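Local atomic coordinates of putative periplasmic protein (Bacteroides vulgatus ATCC 8482, PDB entry 3DUE), a protein that is of unknown function but belongs to a family of bacterial periplasmic PepSY-like proteins with a possible inhibitory role. Residues I8-L13 / N28-A33; K34-W39 / S43-F48; D79-Y84 / A92-I97; Y104-S109 / I114-Q119. All coordinates share one frame; numbering follows the deposited sequence.

Contact 1 of 4, residues I8-L13 / N28-A33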
loop_
_atom_site.group_PDB
_atom_site.type_symbol
_atom_site.label_atom_id
_atom_site.label_comp_id
_atom_site.label_asym_id
_atom_site.label_seq_id
_atom_site.Cartn_x
_atom_site.Cartn_y
_atom_site.Cartn_z
ATOM N N ILE A 8 5.048 16.128 -7.851
ATOM C CA ILE A 8 4.732 15.707 -9.175
ATOM C C ILE A 8 3.227 15.729 -9.381
ATOM O O ILE A 8 2.453 15.806 -8.430
ATOM C CB ILE A 8 5.262 14.271 -9.498
ATOM C CG1 ILE A 8 4.540 13.207 -8.630
ATOM C CG2 ILE A 8 6.793 14.223 -9.397
ATOM C CD1 ILE A 8 4.788 11.757 -9.086
ATOM N N GLN A 9 2.866 15.699 -10.656
ATOM C CA GLN A 9 1.489 15.565 -11.101
ATOM C C GLN A 9 1.266 14.075 -11.312
ATOM O O GLN A 9 2.221 13.328 -11.503
ATOM C CB GLN A 9 1.264 16.324 -12.409
ATOM C CG GLN A 9 1.435 17.863 -12.280
ATOM C CD GLN A 9 0.268 18.467 -11.539
ATOM O OE1 GLN A 9 -0.865 18.063 -11.774
ATOM N NE2 GLN A 9 0.526 19.420 -10.636
ATOM N N VAL A 10 0.001 13.668 -11.285
ATOM C CA VAL A 10 -0.419 12.282 -11.514
ATOM C C VAL A 10 0.082 11.749 -12.848
ATOM O O VAL A 10 0.556 10.596 -12.916
ATOM C CB VAL A 10 -1.986 12.098 -11.387
ATOM C CG1 VAL A 10 -2.469 10.713 -11.872
ATOM C CG2 VAL A 10 -2.469 12.341 -9.960
ATOM N N ASN A 11 0.049 12.557 -13.898
ATOM C CA ASN A 11 0.549 12.073 -15.187
ATOM C C ASN A 11 2.058 11.843 -15.248
ATOM O O ASN A 11 2.557 11.399 -16.263
ATOM C CB ASN A 11 0.089 12.944 -16.348
ATOM C CG ASN A 11 0.641 14.330 -16.294
ATOM O OD1 ASN A 11 1.600 14.647 -15.560
ATOM N ND2 ASN A 11 0.058 15.183 -17.109
ATOM N N GLN A 12 2.784 12.178 -14.189
ATOM C CA GLN A 12 4.214 11.885 -14.080
ATOM C C GLN A 12 4.491 10.552 -13.345
ATOM O O GLN A 12 5.641 10.138 -13.200
ATOM C CB GLN A 12 4.975 13.024 -13.422
ATOM C CG GLN A 12 4.944 14.310 -14.239
ATOM C CD GLN A 12 5.638 15.462 -13.541
ATOM O OE1 GLN A 12 5.135 15.994 -12.553
ATOM N NE2 GLN A 12 6.792 15.874 -14.075
ATOM N N LEU A 13 3.453 9.893 -12.850
ATOM C CA LEU A 13 3.618 8.557 -12.264
ATOM C C LEU A 13 3.763 7.511 -13.370
ATOM O O LEU A 13 3.183 7.670 -14.464
ATOM C CB LEU A 13 2.357 8.225 -11.426
ATOM C CG LEU A 13 1.980 8.988 -10.171
ATOM C CD1 LEU A 13 0.458 8.788 -9.805
ATOM C CD2 LEU A 13 2.867 8.638 -8.987
ATOM N N ASN A 28 -11.500 8.906 -5.449
ATOM C CA ASN A 28 -10.692 9.701 -4.528
ATOM C C ASN A 28 -10.086 10.850 -5.317
ATOM O O ASN A 28 -9.875 10.734 -6.529
ATOM C CB ASN A 28 -9.554 8.900 -3.912
ATOM C CG ASN A 28 -10.028 7.824 -2.943
ATOM O OD1 ASN A 28 -10.744 6.910 -3.319
ATOM N ND2 ASN A 28 -9.566 7.899 -1.702
ATOM N N LYS A 29 -9.818 11.953 -4.633
ATOM C CA LYS A 29 -9.185 13.116 -5.226
ATOM C C LYS A 29 -7.753 13.138 -4.738
ATOM O O LYS A 29 -7.516 12.998 -3.558
ATOM C CB LYS A 29 -9.897 14.417 -4.799
ATOM C CG LYS A 29 -11.309 14.559 -5.324
ATOM N N VAL A 30 -6.780 13.294 -5.629
ATOM C CA VAL A 30 -5.375 13.400 -5.179
ATOM C C VAL A 30 -5.120 14.731 -4.470
ATOM O O VAL A 30 -5.384 15.807 -5.047
ATOM C CB VAL A 30 -4.382 13.233 -6.383
ATOM C CG1 VAL A 30 -2.924 13.508 -5.960
ATOM C CG2 VAL A 30 -4.511 11.802 -6.991
ATOM N N ALA A 31 -4.583 14.686 -3.249
ATOM C CA ALA A 31 -4.244 15.886 -2.482
ATOM C C ALA A 31 -2.820 16.317 -2.819
ATOM O O ALA A 31 -2.533 17.504 -2.907
ATOM C CB ALA A 31 -4.353 15.654 -0.979
HETATM N N MSE A 32 -1.935 15.347 -2.968
HETATM C CA MSE A 32 -0.526 15.618 -3.225
HETATM C C MSE A 32 0.185 14.381 -3.681
HETATM O O MSE A 32 -0.195 13.290 -3.320
HETATM C CB MSE A 32 0.119 16.185 -1.973
HETATM C CG MSE A 32 -0.059 15.340 -0.761
HETATM SE SE MSE A 32 0.492 16.238 0.843
HETATM C CE MSE A 32 -0.892 17.621 0.995
ATOM N N ALA A 33 1.208 14.576 -4.511
ATOM C CA ALA A 33 2.010 13.495 -5.038
ATOM C C ALA A 33 3.446 13.967 -5.146
ATOM O O ALA A 33 3.697 15.136 -5.475
ATOM C CB ALA A 33 1.488 13.031 -6.409
HETATM O O HOH W 1 0.994 16.990 -6.341
#
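The outer border of the antiparallel sheet is where Ile-8 meets Ala-33: the chain has just left the short edge strand 6-7 and is still held to strand 30-38 before turning off toward helix 15-24. Ile-8 N donates to Ala-33 O over 2.9 Å in a nearly straight bond, the N-H...O angle being 169°, although the donor stands well above the carbonyl plane. The return link is made through solvent. Water 1 donates to Ile-8 O at 2.8 Å and accepts from Ala-33 N at 3.0 Å, so the pairing of the two backbones ends with a water inserted in place of the second direct bond. On the side-chain level, Ala-33 CB faces the loop and lies 3.8 Å from Ile-8 CG1. That branch sits between the backbone N and the carbonyl carbon of its own residue (chi1 66°), which lays it along Ala-33, and its terminal CD1 packs on Tyr-44 of the next strand. Strand 30-38 carries a classic beta bulge at this level, Ala-31 and Met-32 both facing Ile-47. On the N-terminal side of the bulge, Val-30 CB is again directed toward the loop, and Val-30 CG2 meets Val-10 CG2 at 3.6 Å, methyl against methyl, with the two side chains set at a slant to one another. Val-10 begins a 3-10 turn, residues 10-12, whose entrance is tied from within: Gln-9 N reaches Gln-12 OE1 at 3.0 Å on an in-plane lone pair, while Gln-12 N returns to Gln-9 O at 3.0 Å.

Contact 2 of 4, residues K34-W39 / S43-F48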
loop_
_atom_site.group_PDB
_atom_site.type_symbol
_atom_site.label_atom_id
_atom_site.label_comp_id
_atom_site.label_asym_id
_atom_site.label_seq_id
_atom_site.Cartn_x
_atom_site.Cartn_y
_atom_site.Cartn_z
ATOM N N LYS A 34 4.365 13.040 -4.897
ATOM C CA LYS A 34 5.786 13.316 -4.963
ATOM C C LYS A 34 6.585 12.101 -5.389
ATOM O O LYS A 34 6.114 10.957 -5.370
ATOM C CB LYS A 34 6.349 13.787 -3.591
ATOM C CG LYS A 34 6.306 12.710 -2.508
ATOM C CD LYS A 34 6.880 13.156 -1.166
ATOM C CE LYS A 34 6.652 12.015 -0.123
ATOM N NZ LYS A 34 7.137 12.339 1.268
HETATM N N MSE A 35 7.806 12.393 -5.803
HETATM C CA MSE A 35 8.768 11.364 -6.120
HETATM C C MSE A 35 9.868 11.485 -5.078
HETATM O O MSE A 35 10.273 12.585 -4.752
HETATM C CB MSE A 35 9.340 11.552 -7.518
HETATM C CG MSE A 35 10.280 10.442 -7.892
HETATM SE SE MSE A 35 11.164 10.786 -9.574
HETATM C CE MSE A 35 11.889 12.633 -9.171
ATOM N N GLU A 36 10.314 10.338 -4.554
ATOM C CA GLU A 36 11.358 10.236 -3.527
ATOM C C GLU A 36 12.545 9.441 -4.099
ATOM O O GLU A 36 12.379 8.676 -5.035
ATOM C CB GLU A 36 10.838 9.460 -2.287
ATOM C CG GLU A 36 9.863 10.145 -1.340
ATOM C CD GLU A 36 10.463 11.040 -0.237
ATOM O OE1 GLU A 36 11.695 11.375 -0.263
ATOM O OE2 GLU A 36 9.668 11.417 0.680
ATOM N N THR A 37 13.745 9.652 -3.537
ATOM C CA THR A 37 14.877 8.873 -3.924
ATOM C C THR A 37 15.547 8.311 -2.676
ATOM O O THR A 37 15.551 8.948 -1.618
ATOM C CB THR A 37 15.894 9.708 -4.705
ATOM O OG1 THR A 37 16.453 10.699 -3.838
ATOM C CG2 THR A 37 15.241 10.362 -5.905
ATOM N N ASP A 38 16.113 7.118 -2.826
ATOM C CA ASP A 38 16.872 6.426 -1.789
ATOM C C ASP A 38 18.038 5.797 -2.551
ATOM O O ASP A 38 17.829 4.783 -3.181
ATOM C CB ASP A 38 15.986 5.349 -1.173
ATOM C CG ASP A 38 16.616 4.649 0.002
ATOM O OD1 ASP A 38 17.702 5.030 0.504
ATOM O OD2 ASP A 38 16.003 3.650 0.423
ATOM N N TRP A 39 19.243 6.355 -2.442
ATOM C CA TRP A 39 20.378 5.958 -3.264
ATOM C C TRP A 39 19.844 6.032 -4.693
ATOM O O TRP A 39 19.312 7.080 -5.064
ATOM C CB TRP A 39 20.952 4.597 -2.865
ATOM C CG TRP A 39 21.647 4.697 -1.542
ATOM C CD1 TRP A 39 21.059 4.547 -0.321
ATOM C CD2 TRP A 39 23.008 5.034 -1.296
ATOM N NE1 TRP A 39 21.979 4.732 0.663
ATOM C CE2 TRP A 39 23.186 5.034 0.100
ATOM C CE3 TRP A 39 24.122 5.275 -2.112
ATOM C CZ2 TRP A 39 24.418 5.301 0.700
ATOM C CZ3 TRP A 39 25.350 5.557 -1.521
ATOM C CH2 TRP A 39 25.496 5.550 -0.121
ATOM N N SER A 43 10.962 6.157 -5.722
ATOM C CA SER A 43 9.650 5.768 -5.268
ATOM C C SER A 43 8.712 6.963 -5.463
ATOM O O SER A 43 9.153 8.105 -5.593
ATOM C CB SER A 43 9.645 5.269 -3.841
ATOM O OG SER A 43 10.088 6.263 -2.946
ATOM N N TYR A 44 7.421 6.664 -5.489
ATOM C CA TYR A 44 6.390 7.653 -5.717
ATOM C C TYR A 44 5.377 7.551 -4.579
ATOM O O TYR A 44 5.115 6.442 -4.128
ATOM C CB TYR A 44 5.712 7.334 -7.055
ATOM C CG TYR A 44 6.661 7.416 -8.213
ATOM C CD1 TYR A 44 6.892 8.633 -8.848
ATOM C CD2 TYR A 44 7.335 6.285 -8.676
ATOM C CE1 TYR A 44 7.761 8.719 -9.871
ATOM C CE2 TYR A 44 8.202 6.356 -9.733
ATOM C CZ TYR A 44 8.423 7.589 -10.318
ATOM O OH TYR A 44 9.262 7.716 -11.396
ATOM N N ASP A 45 4.884 8.680 -4.093
ATOM C CA ASP A 45 3.881 8.694 -3.007
ATOM C C ASP A 45 2.719 9.557 -3.420
ATOM O O ASP A 45 2.927 10.583 -4.071
ATOM C CB ASP A 45 4.464 9.171 -1.691
ATOM C CG ASP A 45 5.614 8.264 -1.204
ATOM O OD1 ASP A 45 6.748 8.486 -1.629
ATOM O OD2 ASP A 45 5.371 7.339 -0.379
ATOM N N VAL A 46 1.507 9.074 -3.134
ATOM C CA VAL A 46 0.264 9.773 -3.427
ATOM C C VAL A 46 -0.621 9.750 -2.183
ATOM O O VAL A 46 -0.767 8.692 -1.550
ATOM C CB VAL A 46 -0.489 9.118 -4.597
ATOM C CG1 VAL A 46 -1.832 9.772 -4.805
ATOM C CG2 VAL A 46 0.342 9.248 -5.846
ATOM N N ILE A 47 -1.124 10.917 -1.783
ATOM C CA ILE A 47 -2.073 11.014 -0.683
ATOM C C ILE A 47 -3.309 11.627 -1.250
ATOM O O ILE A 47 -3.243 12.640 -1.994
ATOM C CB ILE A 47 -1.602 11.834 0.550
ATOM C CG1 ILE A 47 -0.261 11.312 1.061
ATOM C CG2 ILE A 47 -2.683 11.734 1.644
ATOM C CD1 ILE A 47 0.381 12.133 2.196
ATOM N N PHE A 48 -4.433 10.994 -0.925
ATOM C CA PHE A 48 -5.741 11.470 -1.345
ATOM C C PHE A 48 -6.280 12.469 -0.329
ATOM O O PHE A 48 -5.762 12.619 0.810
ATOM C CB PHE A 48 -6.741 10.320 -1.540
ATOM C CG PHE A 48 -6.298 9.280 -2.546
ATOM C CD1 PHE A 48 -6.207 9.591 -3.906
ATOM C CD2 PHE A 48 -6.020 7.981 -2.146
ATOM C CE1 PHE A 48 -5.805 8.646 -4.832
ATOM C CE2 PHE A 48 -5.597 7.034 -3.056
ATOM C CZ PHE A 48 -5.523 7.347 -4.413
#
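Strands 34-38 and 43-48 run antiparallel, their short axes 4.6 Å apart at closest approach and 144° between directions, as the paired arms of the beta hairpin formed by strands 30-38 and 41-48. Lys-34 with Asp-45 and Glu-36 with Ser-43 are hydrogen-bonded pairs, and the non-hydrogen-bonded pair Met-35 with Tyr-44 lies between them. The shortest of the four bonds is Glu-36 N to Ser-43 O, 2.7 Å and almost straight at 174°. On the Met-35 face the selenomethionine and Tyr-44 side chains run side by side in the same direction. Met-35 CG is anti to the backbone N (chi1 -177°), which brings it 3.6 Å from Tyr-44 CE1, and in the conformer described SE makes an oblique Met-aromatic contact 4.9 Å from the ring centroid. The other face is polar. Lys-34 extends past Asp-45 to form a salt bridge with Glu-36, NZ to OE2 2.8 Å, on the anti side of that carboxylate. Asp-45 is buried, and its OD2 has a salt bridge to Lys-53 of the neighbouring strand; together these lysines probably ease the closeness of two acidic groups. Glu-36 CG lies 3.5 Å from Asp-45 OD1, while Glu-36 OE2 stays 4.7 Å from the same oxygen.

Contact 3 of 4, residues D79-Y84 / A92-I97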
loop_
_atom_site.group_PDB
_atom_site.type_symbol
_atom_site.label_atom_id
_atom_site.label_comp_id
_atom_site.label_asym_id
_atom_site.label_seq_id
_atom_site.Cartn_x
_atom_site.Cartn_y
_atom_site.Cartn_z
ATOM N N ASP A 79 -4.708 -13.306 -2.497
ATOM C CA ASP A 79 -5.682 -14.274 -1.989
ATOM C C ASP A 79 -5.263 -15.031 -0.737
ATOM O O ASP A 79 -6.083 -15.238 0.156
ATOM C CB ASP A 79 -6.068 -15.285 -3.080
ATOM C CG ASP A 79 -7.248 -14.818 -3.918
ATOM O OD1 ASP A 79 -7.505 -13.592 -4.038
ATOM O OD2 ASP A 79 -7.951 -15.694 -4.452
ATOM N N ALA A 80 -4.006 -15.475 -0.681
ATOM C CA ALA A 80 -3.510 -16.221 0.485
ATOM C C ALA A 80 -3.665 -15.418 1.784
ATOM O O ALA A 80 -3.995 -15.952 2.851
ATOM C CB ALA A 80 -2.041 -16.616 0.270
ATOM N N ILE A 81 -3.419 -14.123 1.680
ATOM C CA ILE A 81 -3.524 -13.217 2.824
ATOM C C ILE A 81 -4.984 -12.983 3.174
ATOM O O ILE A 81 -5.366 -13.036 4.341
ATOM C CB ILE A 81 -2.799 -11.895 2.526
ATOM C CG1 ILE A 81 -1.260 -12.140 2.431
ATOM C CG2 ILE A 81 -3.193 -10.847 3.588
ATOM C CD1 ILE A 81 -0.441 -10.984 2.064
ATOM N N LYS A 82 -5.809 -12.691 2.176
ATOM C CA LYS A 82 -7.244 -12.546 2.423
ATOM C C LYS A 82 -7.819 -13.728 3.152
ATOM O O LYS A 82 -8.564 -13.585 4.111
ATOM C CB LYS A 82 -8.008 -12.364 1.115
ATOM C CG LYS A 82 -7.785 -10.993 0.550
ATOM C CD LYS A 82 -8.864 -10.573 -0.456
ATOM C CE LYS A 82 -8.696 -11.204 -1.799
ATOM N NZ LYS A 82 -9.338 -10.360 -2.859
ATOM N N LYS A 83 -7.488 -14.910 2.662
ATOM C CA LYS A 83 -7.976 -16.168 3.240
ATOM C C LYS A 83 -7.519 -16.359 4.687
ATOM O O LYS A 83 -8.280 -16.777 5.557
ATOM C CB LYS A 83 -7.500 -17.321 2.364
ATOM N N TYR A 84 -6.272 -16.017 4.964
ATOM C CA TYR A 84 -5.746 -16.189 6.299
ATOM C C TYR A 84 -6.450 -15.250 7.292
ATOM O O TYR A 84 -6.841 -15.675 8.371
ATOM C CB TYR A 84 -4.236 -15.947 6.312
ATOM C CG TYR A 84 -3.629 -16.151 7.659
ATOM C CD1 TYR A 84 -3.597 -15.114 8.598
ATOM C CD2 TYR A 84 -3.114 -17.384 8.026
ATOM C CE1 TYR A 84 -3.050 -15.294 9.828
ATOM C CE2 TYR A 84 -2.586 -17.564 9.267
ATOM C CZ TYR A 84 -2.551 -16.513 10.157
ATOM O OH TYR A 84 -2.014 -16.709 11.391
ATOM N N ALA A 92 -12.540 -8.301 11.288
ATOM C CA ALA A 92 -11.615 -7.197 11.131
ATOM C C ALA A 92 -11.566 -6.784 9.672
ATOM O O ALA A 92 -11.913 -7.564 8.767
ATOM C CB ALA A 92 -10.220 -7.595 11.594
ATOM N N LYS A 93 -11.207 -5.536 9.443
ATOM C CA LYS A 93 -10.941 -5.094 8.097
ATOM C C LYS A 93 -9.459 -4.723 8.059
ATOM O O LYS A 93 -8.820 -4.510 9.093
ATOM C CB LYS A 93 -11.869 -3.975 7.660
ATOM C CG LYS A 93 -11.705 -2.661 8.369
ATOM C CD LYS A 93 -12.774 -1.717 7.853
ATOM C CE LYS A 93 -12.660 -0.333 8.405
ATOM N NZ LYS A 93 -13.668 0.539 7.767
HETATM N N MSE A 94 -8.894 -4.769 6.862
HETATM C CA MSE A 94 -7.529 -4.387 6.692
HETATM C C MSE A 94 -7.393 -2.880 6.500
HETATM O O MSE A 94 -7.999 -2.307 5.593
HETATM C CB MSE A 94 -6.951 -5.072 5.480
HETATM C CG MSE A 94 -5.446 -4.994 5.479
HETATM SE SE MSE A 94 -4.793 -6.049 3.981
HETATM C CE MSE A 94 -6.023 -7.638 4.094
ATOM N N LEU A 95 -6.555 -2.260 7.324
ATOM C CA LEU A 95 -6.328 -0.811 7.239
ATOM C C LEU A 95 -5.093 -0.489 6.402
ATOM O O LEU A 95 -5.052 0.542 5.702
ATOM C CB LEU A 95 -6.198 -0.170 8.628
ATOM C CG LEU A 95 -7.477 -0.233 9.479
ATOM C CD1 LEU A 95 -7.296 0.604 10.746
ATOM C CD2 LEU A 95 -8.692 0.258 8.665
ATOM N N LYS A 96 -4.116 -1.389 6.434
ATOM C CA LYS A 96 -2.864 -1.141 5.742
ATOM C C LYS A 96 -2.108 -2.414 5.289
ATOM O O LYS A 96 -2.105 -3.434 5.948
ATOM C CB LYS A 96 -1.987 -0.292 6.650
ATOM C CG LYS A 96 -0.667 0.117 6.050
ATOM C CD LYS A 96 0.087 0.954 7.071
ATOM C CE LYS A 96 1.552 1.154 6.721
ATOM N NZ LYS A 96 2.203 2.048 7.814
ATOM N N ILE A 97 -1.499 -2.343 4.118
ATOM C CA ILE A 97 -0.648 -3.418 3.637
ATOM C C ILE A 97 0.588 -2.763 3.028
ATOM O O ILE A 97 0.477 -1.706 2.400
ATOM C CB ILE A 97 -1.392 -4.363 2.682
ATOM C CG1 ILE A 97 -0.495 -5.548 2.298
ATOM C CG2 ILE A 97 -1.964 -3.607 1.449
ATOM C CD1 ILE A 97 -1.217 -6.598 1.534
#
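Met-94, the first residue of strand 94-99, touches Ile-81 of helix 79-88 and begins the packing of that helix on the sheet. Its CB is directed toward the helix: CG lies anti to the backbone N (chi1 -165°) and the next torsion is also extended, which carries the selenium outward so that the terminal CE comes 4.3 Å from Ile-81 CG2. After it Leu-95 and Lys-96 form a classic beta bulge, both facing Lys-107 on strand 103-108. Beyond the bulge the CB of Ile-97 is again directed toward the helix, and Ile-97 CD1 lies 4.5 Å from Ile-81 CD1. Ile-81 thus uses two different branches for two strand residues, CG2 for Met-94 and CD1 for Ile-97. The backbones stay well apart, the nearest CA atoms, those of Ile-81 and Ile-97, being 10.2 Å from each other, so between the two segments the gap is bridged by side chains. Val-106 of the adjacent strand touches Ile-81, Met-94 and Ile-97, and Phe-120 also packs on Ile-81. Purely apolar and at loose van der Waals range, these two contacts are non-directional and work by burial of hydrocarbon and selenomethionine methyl.

Contact 4 of 4, residues Y104-S109 / I114-Q119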
loop_
_atom_site.group_PDB
_atom_site.type_symbol
_atom_site.label_atom_id
_atom_site.label_comp_id
_atom_site.label_asym_id
_atom_site.label_seq_id
_atom_site.Cartn_x
_atom_site.Cartn_y
_atom_site.Cartn_z
ATOM N N TYR A 104 5.398 -9.151 3.237
ATOM C CA TYR A 104 4.236 -8.298 3.288
ATOM C C TYR A 104 4.013 -8.052 4.785
ATOM O O TYR A 104 4.343 -8.894 5.624
ATOM C CB TYR A 104 2.968 -8.972 2.743
ATOM C CG TYR A 104 2.970 -9.468 1.327
ATOM C CD1 TYR A 104 3.415 -10.744 1.035
ATOM C CD2 TYR A 104 2.434 -8.705 0.284
ATOM C CE1 TYR A 104 3.380 -11.232 -0.238
ATOM C CE2 TYR A 104 2.421 -9.192 -1.019
ATOM C CZ TYR A 104 2.887 -10.467 -1.254
ATOM O OH TYR A 104 2.888 -11.034 -2.523
ATOM N N GLU A 105 3.522 -6.872 5.124
ATOM C CA GLU A 105 3.118 -6.553 6.487
ATOM C C GLU A 105 1.677 -6.057 6.394
ATOM O O GLU A 105 1.402 -5.145 5.656
ATOM C CB GLU A 105 3.995 -5.473 7.118
ATOM C CG GLU A 105 5.470 -5.903 7.188
ATOM C CD GLU A 105 6.333 -5.110 8.159
ATOM O OE1 GLU A 105 5.795 -4.231 8.889
ATOM O OE2 GLU A 105 7.569 -5.422 8.227
ATOM N N VAL A 106 0.790 -6.641 7.162
ATOM C CA VAL A 106 -0.618 -6.312 7.128
ATOM C C VAL A 106 -1.071 -5.750 8.475
ATOM O O VAL A 106 -0.753 -6.331 9.511
ATOM C CB VAL A 106 -1.388 -7.613 6.830
ATOM C CG1 VAL A 106 -2.813 -7.476 7.202
ATOM C CG2 VAL A 106 -1.153 -8.028 5.353
ATOM N N LYS A 107 -1.821 -4.645 8.472
ATOM C CA LYS A 107 -2.357 -4.093 9.716
ATOM C C LYS A 107 -3.874 -4.087 9.690
ATOM O O LYS A 107 -4.471 -3.532 8.790
ATOM C CB LYS A 107 -1.806 -2.709 10.024
ATOM C CG LYS A 107 -0.330 -2.731 10.577
ATOM N N LEU A 108 -4.486 -4.689 10.711
ATOM C CA LEU A 108 -5.936 -4.857 10.768
ATOM C C LEU A 108 -6.574 -3.864 11.738
ATOM O O LEU A 108 -5.916 -3.419 12.702
ATOM C CB LEU A 108 -6.301 -6.292 11.174
ATOM C CG LEU A 108 -5.683 -7.460 10.359
ATOM C CD1 LEU A 108 -6.165 -8.793 10.877
ATOM C CD2 LEU A 108 -6.016 -7.304 8.894
ATOM N N SER A 109 -7.876 -3.626 11.537
ATOM C CA SER A 109 -8.648 -2.673 12.348
ATOM C C SER A 109 -8.664 -3.032 13.810
ATOM O O SER A 109 -8.860 -2.165 14.645
ATOM C CB SER A 109 -10.099 -2.550 11.846
ATOM O OG SER A 109 -10.727 -3.824 11.753
ATOM N N ILE A 114 0.425 -8.551 11.040
ATOM C CA ILE A 114 0.894 -9.831 10.597
ATOM C C ILE A 114 1.891 -9.659 9.428
ATOM O O ILE A 114 1.628 -8.911 8.456
ATOM C CB ILE A 114 -0.298 -10.707 10.098
ATOM C CG1 ILE A 114 -1.441 -10.754 11.137
ATOM C CG2 ILE A 114 0.203 -12.123 9.721
ATOM C CD1 ILE A 114 -2.800 -10.970 10.530
ATOM N N LYS A 115 3.022 -10.361 9.549
ATOM C CA LYS A 115 4.064 -10.390 8.554
ATOM C C LYS A 115 4.054 -11.738 7.835
ATOM O O LYS A 115 4.127 -12.797 8.468
ATOM C CB LYS A 115 5.429 -10.215 9.211
ATOM C CG LYS A 115 6.578 -10.067 8.219
ATOM C CD LYS A 115 7.930 -10.080 8.976
ATOM C CE LYS A 115 9.112 -9.700 8.072
ATOM N NZ LYS A 115 10.446 -9.918 8.779
ATOM N N PHE A 116 4.017 -11.691 6.514
ATOM C CA PHE A 116 4.052 -12.884 5.683
ATOM C C PHE A 116 5.270 -12.763 4.776
ATOM O O PHE A 116 5.561 -11.651 4.315
ATOM C CB PHE A 116 2.868 -12.907 4.719
ATOM C CG PHE A 116 1.502 -12.923 5.350
ATOM C CD1 PHE A 116 0.828 -11.720 5.672
ATOM C CD2 PHE A 116 0.832 -14.112 5.517
ATOM C CE1 PHE A 116 -0.464 -11.755 6.201
ATOM C CE2 PHE A 116 -0.475 -14.142 6.056
ATOM C CZ PHE A 116 -1.110 -12.965 6.393
ATOM N N ASP A 117 5.942 -13.877 4.469
ATOM C CA ASP A 117 7.019 -13.848 3.455
ATOM C C ASP A 117 6.332 -13.964 2.092
ATOM O O ASP A 117 5.113 -14.025 2.021
ATOM C CB ASP A 117 8.098 -14.919 3.680
ATOM C CG ASP A 117 7.581 -16.337 3.557
ATOM O OD1 ASP A 117 6.478 -16.524 2.994
ATOM O OD2 ASP A 117 8.298 -17.275 3.996
HETATM N N MSE A 118 7.108 -14.035 1.008
HETATM C CA MSE A 118 6.517 -14.050 -0.354
HETATM C C MSE A 118 5.716 -15.304 -0.677
HETATM O O MSE A 118 4.907 -15.335 -1.623
HETATM C CB MSE A 118 7.612 -13.850 -1.402
HETATM C CG MSE A 118 8.192 -12.444 -1.465
HETATM SE SE MSE A 118 6.880 -11.159 -2.050
HETATM C CE MSE A 118 6.613 -10.107 -0.466
ATOM N N GLN A 119 5.940 -16.335 0.120
ATOM C CA GLN A 119 5.211 -17.589 -0.031
ATOM C C GLN A 119 4.063 -17.661 0.957
ATOM O O GLN A 119 3.393 -18.687 1.088
ATOM C CB GLN A 119 6.159 -18.781 0.112
ATOM C CG GLN A 119 7.183 -18.811 -0.998
ATOM C CD GLN A 119 6.552 -18.940 -2.386
ATOM O OE1 GLN A 119 5.698 -19.814 -2.641
ATOM N NE2 GLN A 119 6.991 -18.072 -3.300
HETATM O O HOH W 2 3.948 -13.386 -3.320
#
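Phe-116 O receives Tyr-104 N at 2.7 Å, the N-H...O angle reaching 169°. Phe-116 N returns to Tyr-104 O, and the same two-way exchange joins Val-106 to Ile-114, with Val-106 N to Ile-114 O also 2.7 Å. Glu-105 and Lys-115 form the non-hydrogen-bonded pair between these two, on the opposite face. Their chains are loosely apposed. This is the beta hairpin of strands 103-108 and 113-117, the segment axes 155° apart in direction, and its Tyr-104 face is turned to helix 79-88: Ile-81 packs on Tyr-104, Val-106 and Phe-116. Across that face Val-106 CG2 comes to the edge of the Phe-116 ring, 3.9 Å from CE1. Ile-114 CG2 lies over one face of the same ring, and Leu-108 CD1 meets Ile-114 CD1 at 4.0 Å. Past the strand end, Met-118 doubles back over Tyr-104. Bends at its second and third torsions (chi2 -66°) bring CE over the ring face as a CH-pi contact, 3.7 Å from the centroid, while SE lies obliquely to the ring. Asp-117 O sits in plane at the edge of the tyrosine, and Phe-120 meets that ring at a small interplanar angle. Water 2 lies 2.7 Å from Tyr-104 OH and donates to Met-118 O at 2.8 Å. Asp-117 OD1 accepts from Gln-119 N at 2.9 Å, an Asx turn, and also from Asn-121 N.

In the fold
All four contacts reach one antiparallel sheet, in which strands adjacent in sequence are adjacent in space. Contacts 1 and 2 share strand 30-38 and touch through backbone bonds of Ala-31 and Met-32 with Ile-47; both are surface contacts. Contacts 3 and 4 lie on the opposite side of the chain's centre, with centres about 8 Å apart, joined by neighbouring strands 94-99 and 103-108. Contact 3 is buried and wholly apolar, whereas contact 4 is partly buried and combines hairpin bonding with aromatic packing. Contact 2, also a hairpin, salt-bridges Lys-34 to Glu-36; in contact 4 the charged atoms of Glu-105 and Lys-115 stay apart. Contact 1 depends on one direct backbone bond, a water bridge and small apolar touches.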